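Local coordinates for nicotinate-nucleotide pyrophosphorylase (Pyrococcus furiosus, PDB 2I14), which is a nicotinate-nucleotide pyrophosphorylase, a phosphoribosyltransferase of NAD biosynthesis that probably joins nicotinate to phosphoribosyl pyrophosphate to give nicotinate mononucleotide, at the interface of chains A and B and the interface of chains A and C. Sequence-based numbering; all coordinates share one arbitrary frame. Chains: chain A/B/C, Nicotinate-nucleotide pyrophosphorylase.

Contact 1: the interface of chains A and B. Residues chain A 184, 188, 215-218, 243, 246; chain B 318-322.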
# COMPACT_ATOMS: atom_id res chain seq x y z
N HIS A 184 5.64 -38.90 -12.09
CA HIS A 184 4.87 -38.65 -13.29
C HIS A 184 5.49 -39.48 -14.39
O HIS A 184 4.82 -39.87 -15.35
CB HIS A 184 4.94 -37.18 -13.68
CG HIS A 184 3.81 -36.37 -13.15
ND1 HIS A 184 2.57 -36.36 -13.73
CD2 HIS A 184 3.72 -35.58 -12.05
CE1 HIS A 184 1.76 -35.59 -13.02
NE2 HIS A 184 2.44 -35.11 -12.00
N ILE A 188 3.72 -41.92 -17.24
CA ILE A 188 3.93 -41.55 -18.64
C ILE A 188 4.67 -42.60 -19.47
O ILE A 188 4.32 -42.82 -20.62
CB ILE A 188 4.68 -40.19 -18.77
CG1 ILE A 188 3.83 -39.07 -18.17
CG2 ILE A 188 4.95 -39.88 -20.24
CD1 ILE A 188 4.42 -37.69 -18.36
N ASP A 215 -3.57 -36.21 -11.27
CA ASP A 215 -3.29 -35.23 -12.32
C ASP A 215 -2.11 -35.58 -13.23
O ASP A 215 -0.96 -35.52 -12.79
CB ASP A 215 -3.02 -33.86 -11.69
CG ASP A 215 -2.55 -32.82 -12.70
OD1 ASP A 215 -1.54 -33.07 -13.40
OD2 ASP A 215 -3.19 -31.74 -12.78
N THR A 216 -2.37 -35.92 -14.49
CA THR A 216 -1.30 -36.24 -15.43
C THR A 216 -1.68 -35.79 -16.85
O THR A 216 -0.97 -35.01 -17.49
CB THR A 216 -0.97 -37.76 -15.48
OG1 THR A 216 -0.66 -38.24 -14.16
CG2 THR A 216 0.24 -38.01 -16.39
N PHE A 217 -2.82 -36.29 -17.33
CA PHE A 217 -3.31 -35.95 -18.66
C PHE A 217 -4.74 -35.43 -18.52
O PHE A 217 -5.11 -34.41 -19.10
CB PHE A 217 -3.33 -37.19 -19.57
CG PHE A 217 -2.00 -37.87 -19.72
CD1 PHE A 217 -0.92 -37.19 -20.26
CD2 PHE A 217 -1.84 -39.19 -19.34
CE1 PHE A 217 0.32 -37.82 -20.42
CE2 PHE A 217 -0.62 -39.84 -19.50
CZ PHE A 217 0.46 -39.15 -20.04
N TYR A 218 -5.53 -36.15 -17.74
CA TYR A 218 -6.92 -35.81 -17.49
C TYR A 218 -6.97 -34.91 -16.25
O TYR A 218 -5.96 -34.73 -15.57
CB TYR A 218 -7.72 -37.09 -17.22
CG TYR A 218 -7.64 -38.15 -18.30
CD1 TYR A 218 -6.42 -38.54 -18.86
CD2 TYR A 218 -8.80 -38.80 -18.74
CE1 TYR A 218 -6.36 -39.55 -19.82
CE2 TYR A 218 -8.74 -39.82 -19.70
CZ TYR A 218 -7.52 -40.18 -20.23
OH TYR A 218 -7.47 -41.18 -21.18
N PRO A 243 -0.23 -28.25 -11.28
CA PRO A 243 0.82 -27.33 -11.72
C PRO A 243 0.34 -25.90 -11.50
O PRO A 243 -0.86 -25.63 -11.56
CB PRO A 243 0.97 -27.66 -13.20
CG PRO A 243 0.62 -29.12 -13.25
CD PRO A 243 -0.59 -29.20 -12.35
N ARG A 246 -2.11 -24.31 -13.54
CA ARG A 246 -3.46 -24.85 -13.38
C ARG A 246 -4.14 -24.58 -12.03
O ARG A 246 -5.36 -24.69 -11.91
CB ARG A 246 -3.44 -26.36 -13.66
CG ARG A 246 -2.86 -26.71 -15.03
CD ARG A 246 -3.72 -26.11 -16.15
NE ARG A 246 -3.03 -26.03 -17.44
CZ ARG A 246 -2.65 -27.08 -18.17
NH1 ARG A 246 -2.89 -28.31 -17.74
NH2 ARG A 246 -2.03 -26.89 -19.32
N ILE B 318 5.03 -36.40 -26.05
CA ILE B 318 4.14 -36.53 -24.90
C ILE B 318 4.76 -36.05 -23.60
O ILE B 318 5.86 -36.45 -23.23
CB ILE B 318 3.67 -38.00 -24.73
CG1 ILE B 318 2.51 -38.27 -25.70
CG2 ILE B 318 3.23 -38.27 -23.29
CD1 ILE B 318 1.92 -39.66 -25.61
N ALA B 319 4.03 -35.17 -22.90
CA ALA B 319 4.47 -34.61 -21.62
C ALA B 319 3.22 -34.32 -20.80
O ALA B 319 2.16 -34.07 -21.36
CB ALA B 319 5.26 -33.33 -21.85
N LYS B 320 3.34 -34.36 -19.47
CA LYS B 320 2.19 -34.09 -18.60
C LYS B 320 1.70 -32.63 -18.64
O LYS B 320 2.28 -31.78 -19.32
CB LYS B 320 2.51 -34.53 -17.17
CG LYS B 320 3.94 -34.28 -16.74
CD LYS B 320 4.21 -32.81 -16.53
CE LYS B 320 3.48 -32.33 -15.29
NZ LYS B 320 3.96 -33.07 -14.11
N ARG B 321 0.63 -32.35 -17.90
CA ARG B 321 0.03 -31.00 -17.84
C ARG B 321 1.00 -29.88 -17.45
O ARG B 321 1.79 -30.01 -16.51
CB ARG B 321 -1.15 -30.98 -16.86
CG ARG B 321 -2.30 -31.89 -17.18
CD ARG B 321 -3.32 -31.85 -16.06
NE ARG B 321 -4.10 -30.62 -16.05
CZ ARG B 321 -4.95 -30.27 -15.09
NH1 ARG B 321 -5.14 -31.05 -14.04
NH2 ARG B 321 -5.63 -29.14 -15.20
N GLY B 322 0.89 -28.75 -18.15
CA GLY B 322 1.74 -27.61 -17.85
C GLY B 322 3.18 -27.78 -18.29
O GLY B 322 4.03 -26.97 -17.94
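B:Lys320 folds back on itself through successive bends, the first at chi2 (72°), and this curl lifts its amine to the ring of A:His184. B:Arg321 runs out straight and then turns at chi3 (75°), while A:Asp215 holds its CG anti to the backbone N (chi1 173°), so that the two side chains cross at about a right angle and yet carboxylate and guanidinium come to lie with nearly parallel planes. The amine NZ of B:Lys320 stands over the centre of one face of the A:His184 imidazole, 3.2 Å from the centroid, a cation-pi contact. A cation here would probably disfavour protonation of this histidine, which belongs to the zinc and phosphoribosyl pyrophosphate analogue site of chain A. A:Asp215 is likewise a zinc-binding residue of this protein, though no metal is bound to it here, so both gripped side chains border the metal site. A:Asp215 OD2 and B:Arg321 NH1 form a salt bridge at 2.4 Å; the NH1 hydrogens are not aimed at OD2, so no hydrogen bond is formed, and the shortness means little at this resolution. A:Arg246 NH1 lies 3.1 Å from B:Arg321 NE; both are donors, and the carboxylate probably offsets the like charges. B:Arg321 N donates to A:Thr216 O at 3.1 Å, in the carbonyl plane. A:Ile188 CD1 meets the B:Lys320 CG methylene at 3.8 Å, and A:Ile188 CG2 slides antiparallel past B:Ile318, methyl CG2 to methyl CG2, at 3.9 Å.

Contact 2: the interface of chains A and C. Residues chain A 244-249, 253; chain C 244-249, 253.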
# COMPACT_ATOMS: atom_id res chain seq x y z
N SER A 244 1.27 -24.99 -11.24
CA SER A 244 0.93 -23.59 -10.99
C SER A 244 0.07 -22.96 -12.08
O SER A 244 -0.80 -22.15 -11.79
CB SER A 244 2.19 -22.78 -10.78
OG SER A 244 2.84 -23.21 -9.60
N SER A 245 0.32 -23.33 -13.33
CA SER A 245 -0.46 -22.77 -14.42
C SER A 245 -1.90 -23.24 -14.29
O SER A 245 -2.80 -22.63 -14.85
CB SER A 245 0.12 -23.20 -15.77
OG SER A 245 0.13 -24.61 -15.92
N ARG A 246 -2.11 -24.31 -13.54
CA ARG A 246 -3.46 -24.85 -13.38
C ARG A 246 -4.14 -24.58 -12.03
O ARG A 246 -5.36 -24.69 -11.91
CB ARG A 246 -3.44 -26.36 -13.66
CG ARG A 246 -2.86 -26.71 -15.03
CD ARG A 246 -3.72 -26.11 -16.15
NE ARG A 246 -3.03 -26.03 -17.44
CZ ARG A 246 -2.65 -27.08 -18.17
NH1 ARG A 246 -2.89 -28.31 -17.74
NH2 ARG A 246 -2.03 -26.89 -19.32
N ARG A 247 -3.36 -24.20 -11.02
CA ARG A 247 -3.92 -23.93 -9.70
C ARG A 247 -4.67 -22.61 -9.59
O ARG A 247 -4.13 -21.63 -9.10
CB ARG A 247 -2.84 -23.97 -8.61
CG ARG A 247 -2.35 -25.35 -8.26
CD ARG A 247 -1.66 -25.38 -6.91
NE ARG A 247 -0.85 -26.58 -6.78
CZ ARG A 247 -0.03 -26.85 -5.78
NH1 ARG A 247 0.11 -26.00 -4.78
NH2 ARG A 247 0.67 -27.98 -5.78
N GLY A 248 -5.92 -22.58 -10.04
CA GLY A 248 -6.69 -21.36 -9.92
C GLY A 248 -7.04 -21.15 -8.45
O GLY A 248 -6.80 -20.09 -7.87
N ASN A 249 -7.61 -22.19 -7.84
CA ASN A 249 -7.97 -22.13 -6.43
C ASN A 249 -7.74 -23.54 -5.94
O ASN A 249 -8.60 -24.41 -6.08
CB ASN A 249 -9.43 -21.75 -6.26
CG ASN A 249 -9.78 -21.39 -4.82
OD1 ASN A 249 -9.42 -22.10 -3.88
ND2 ASN A 249 -10.47 -20.29 -4.66
N ILE A 253 -10.24 -26.79 -5.76
CA ILE A 253 -9.89 -28.01 -6.50
C ILE A 253 -9.86 -29.21 -5.55
O ILE A 253 -10.37 -30.28 -5.88
CB ILE A 253 -8.53 -27.87 -7.23
CG1 ILE A 253 -8.64 -26.83 -8.34
CG2 ILE A 253 -8.12 -29.22 -7.84
CD1 ILE A 253 -7.37 -26.69 -9.18
N SER C 244 -12.22 -20.62 -13.32
CA SER C 244 -11.36 -19.87 -12.42
C SER C 244 -10.56 -20.74 -11.46
O SER C 244 -9.41 -20.42 -11.14
CB SER C 244 -12.19 -18.87 -11.63
OG SER C 244 -12.71 -17.90 -12.51
N SER C 245 -11.16 -21.82 -11.00
CA SER C 245 -10.46 -22.70 -10.08
C SER C 245 -9.28 -23.34 -10.80
O SER C 245 -8.34 -23.82 -10.16
CB SER C 245 -11.42 -23.79 -9.56
OG SER C 245 -11.97 -24.58 -10.60
N ARG C 246 -9.31 -23.33 -12.12
CA ARG C 246 -8.25 -23.95 -12.91
C ARG C 246 -7.29 -22.98 -13.60
O ARG C 246 -6.21 -23.39 -14.02
CB ARG C 246 -8.87 -24.89 -13.94
CG ARG C 246 -9.79 -25.96 -13.33
CD ARG C 246 -9.01 -26.85 -12.39
NE ARG C 246 -9.87 -27.61 -11.47
CZ ARG C 246 -10.71 -28.57 -11.83
NH1 ARG C 246 -10.84 -28.91 -13.10
NH2 ARG C 246 -11.43 -29.20 -10.91
N ARG C 247 -7.67 -21.70 -13.71
CA ARG C 247 -6.80 -20.71 -14.35
C ARG C 247 -5.63 -20.25 -13.51
O ARG C 247 -5.68 -19.19 -12.91
CB ARG C 247 -7.58 -19.47 -14.79
CG ARG C 247 -8.46 -19.67 -16.00
CD ARG C 247 -8.85 -18.37 -16.67
NE ARG C 247 -9.98 -18.58 -17.56
CZ ARG C 247 -10.64 -17.62 -18.19
NH1 ARG C 247 -10.28 -16.35 -18.05
NH2 ARG C 247 -11.68 -17.93 -18.97
N GLY C 248 -4.56 -21.05 -13.46
CA GLY C 248 -3.39 -20.66 -12.71
C GLY C 248 -2.71 -19.50 -13.46
O GLY C 248 -2.45 -18.43 -12.90
N ASN C 249 -2.43 -19.72 -14.73
CA ASN C 249 -1.83 -18.70 -15.56
C ASN C 249 -2.44 -18.89 -16.93
O ASN C 249 -1.96 -19.68 -17.73
CB ASN C 249 -0.32 -18.89 -15.64
CG ASN C 249 0.38 -17.67 -16.22
OD1 ASN C 249 -0.01 -17.13 -17.26
ND2 ASN C 249 1.43 -17.23 -15.55
N ILE C 253 -1.29 -21.21 -20.11
CA ILE C 253 -2.17 -22.26 -20.59
C ILE C 253 -2.44 -22.07 -22.08
O ILE C 253 -2.41 -23.02 -22.85
CB ILE C 253 -3.52 -22.29 -19.80
CG1 ILE C 253 -3.26 -22.71 -18.35
CG2 ILE C 253 -4.50 -23.26 -20.46
CD1 ILE C 253 -4.52 -22.85 -17.51
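The loop that leads into helix 250-263 meets its own copy across a two-fold axis, so each interaction occurs twice with the chains exchanged. The main grip is made by backbone. The carbonyl O of A:Ser245 accepts from two successive amides of chain C, C:Gly248 N at 2.7 Å and C:Asn249 N at 2.9 Å. Neither donor lies on a lone pair: the first stands 55° and the second 36° above the carbonyl plane, so this is a forked grip on one oxygen rather than two well-directed bonds. As both amides come just before the helix, its N-terminal end would probably add to their pull on the oxygen. C:Gly248 CA and A:Ser245 CA are 4.0 Å apart, so the loops pack backbone to backbone, with no glycine side chain to intervene. Side chains brace the edges. A:Arg246 has CG anti to its carbonyl carbon and bends at chi2 (-62°), which lays its CD methylene 3.6 Å from C:Ile253 CD1, while C:Ile253 CG1 lies at the guanidinium edge, 3.5 Å from A:Arg246 NE. The isoleucine reaches out from the first turn of its helix and crosses the arginine obliquely. Near the axis A:Arg246 O and C:Arg246 O face each other at 2.6 Å; both can only accept, and at 2.9 Å resolution this clash carries no weight. The patch clasps two subunits in the deposited six-chain assembly and may join dimers into a hexamer.

Contact 3: the interface of chains A and B. Residues chain A 190, 199, 203; chain B 33-35, 37-38, 40.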
# COMPACT_ATOMS: atom_id res chain seq x y z
N VAL A 190 4.81 -45.87 -18.77
CA VAL A 190 3.89 -47.00 -18.81
C VAL A 190 2.78 -46.71 -19.83
O VAL A 190 2.11 -47.62 -20.31
CB VAL A 190 3.25 -47.26 -17.42
CG1 VAL A 190 2.10 -48.23 -17.54
CG2 VAL A 190 4.29 -47.84 -16.47
N TYR A 199 0.20 -51.70 -11.83
CA TYR A 199 1.53 -52.27 -11.76
C TYR A 199 2.17 -51.96 -10.42
O TYR A 199 2.87 -52.79 -9.83
CB TYR A 199 2.40 -51.70 -12.86
CG TYR A 199 2.05 -52.14 -14.25
CD1 TYR A 199 2.31 -51.32 -15.35
CD2 TYR A 199 1.48 -53.40 -14.49
CE1 TYR A 199 2.03 -51.74 -16.64
CE2 TYR A 199 1.20 -53.83 -15.78
CZ TYR A 199 1.48 -52.99 -16.86
OH TYR A 199 1.22 -53.39 -18.15
N VAL A 203 3.55 -54.91 -8.04
CA VAL A 203 5.00 -54.99 -7.89
C VAL A 203 5.59 -54.55 -6.55
O VAL A 203 6.48 -55.21 -6.02
CB VAL A 203 5.72 -54.21 -9.00
CG1 VAL A 203 7.23 -54.37 -8.84
CG2 VAL A 203 5.27 -54.68 -10.36
N LYS B 33 11.69 -50.52 -10.17
CA LYS B 33 11.16 -51.86 -9.90
C LYS B 33 10.00 -52.15 -10.85
O LYS B 33 10.10 -53.04 -11.68
CB LYS B 33 10.65 -51.97 -8.47
CG LYS B 33 11.72 -51.83 -7.40
CD LYS B 33 12.59 -53.07 -7.28
CE LYS B 33 13.76 -52.84 -6.31
NZ LYS B 33 14.68 -51.73 -6.75
N ILE B 34 8.92 -51.39 -10.72
CA ILE B 34 7.75 -51.58 -11.58
C ILE B 34 8.15 -51.80 -13.03
O ILE B 34 7.73 -52.77 -13.65
CB ILE B 34 6.80 -50.35 -11.56
CG1 ILE B 34 6.47 -49.95 -10.12
CG2 ILE B 34 5.53 -50.66 -12.34
CD1 ILE B 34 5.63 -50.95 -9.38
N LEU B 35 8.97 -50.89 -13.55
CA LEU B 35 9.45 -50.93 -14.93
C LEU B 35 10.32 -52.13 -15.27
O LEU B 35 10.19 -52.73 -16.33
CB LEU B 35 10.27 -49.68 -15.23
CG LEU B 35 9.54 -48.34 -15.28
CD1 LEU B 35 10.56 -47.22 -15.37
CD2 LEU B 35 8.59 -48.33 -16.47
N VAL B 37 10.74 -55.13 -13.36
CA VAL B 37 9.98 -56.36 -13.14
C VAL B 37 8.94 -56.57 -14.24
O VAL B 37 9.09 -57.43 -15.09
CB VAL B 37 9.28 -56.34 -11.78
CG1 VAL B 37 8.36 -57.53 -11.66
CG2 VAL B 37 10.31 -56.35 -10.67
N LYS B 38 7.89 -55.76 -14.22
CA LYS B 38 6.82 -55.84 -15.22
C LYS B 38 7.44 -55.55 -16.59
O LYS B 38 6.74 -55.44 -17.60
CB LYS B 38 5.74 -54.81 -14.87
CG LYS B 38 4.51 -54.78 -15.78
CD LYS B 38 3.70 -56.08 -15.72
CE LYS B 38 4.05 -57.00 -16.89
NZ LYS B 38 3.75 -56.38 -18.22
N ILE B 40 9.08 -52.92 -18.53
CA ILE B 40 8.54 -51.90 -19.41
C ILE B 40 9.69 -51.02 -19.87
O ILE B 40 9.77 -49.84 -19.53
CB ILE B 40 7.49 -51.03 -18.67
CG1 ILE B 40 6.43 -51.93 -18.04
CG2 ILE B 40 6.84 -50.04 -19.64
CD1 ILE B 40 5.45 -51.19 -17.15
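The aromatic ring of A:Tyr199 and the aliphatic stem of B:Lys38 cross obliquely, the CG methylene lying over one ring face and CD just outside its rim. B:Lys38 CG sits 3.5 Å from the ring centroid in a CH-pi contact, and CD 3.4 Å from A:Tyr199 CE2. That course results from torsions: CG of B:Lys38 is anti to its backbone N (chi1 -178°), and the later bends take the chain off the ring at its CE2 edge and bring the amine NZ alongside the A:Tyr199 phenol OH, 3.9 Å away, with no bond between them. From the same side of the ring plane, but at the opposite rim, the methyl CD1 of B:Ile40 touches CE1 of A:Tyr199 at 3.5 Å; the same methyl meets A:Val190 CG2 at 3.6 Å, bridging two residues of chain A. The root of the tyrosine is held as well, its CB lying 3.3 Å from B:Ile34 CG2. The other branch of that isoleucine, turned at chi2 (-67°), puts CD1 against A:Val203 CB at 3.3 Å, while A:Val203 CG1 reaches B:Val37 CB at 4.1 Å. An alanine in place of A:Tyr199 would probably deprive B:Lys38 of its ring face and B:Ile40 of one partner, loosening this edge of the interface. No polar bond crosses the patch. A:Tyr199 and A:Val203 stand one turn apart on helix 193-203, A:Val190 ends helix 184-190, and their partners line the C-terminal end of helix 26-37 and the loop beyond.

Contact 1 and contact 2 lie close together, their C-alpha centres about 14 Å apart, and share A:Arg246, whose NH1 meets B:Arg321 while its CD and NE lie against C:Ile253 and its backbone faces chain C. Contact 1 and contact 3 both join chains A and B, with centres about 20 Å apart, and both draw on helix 184-190. Contact 2 and contact 3 are farthest apart, at about 33 Å. One subunit thus meets two neighbours through adjoining surfaces, with contact 1 in between, which could link the A-C junction to the active-site edge, though the structure alone does not show such coupling.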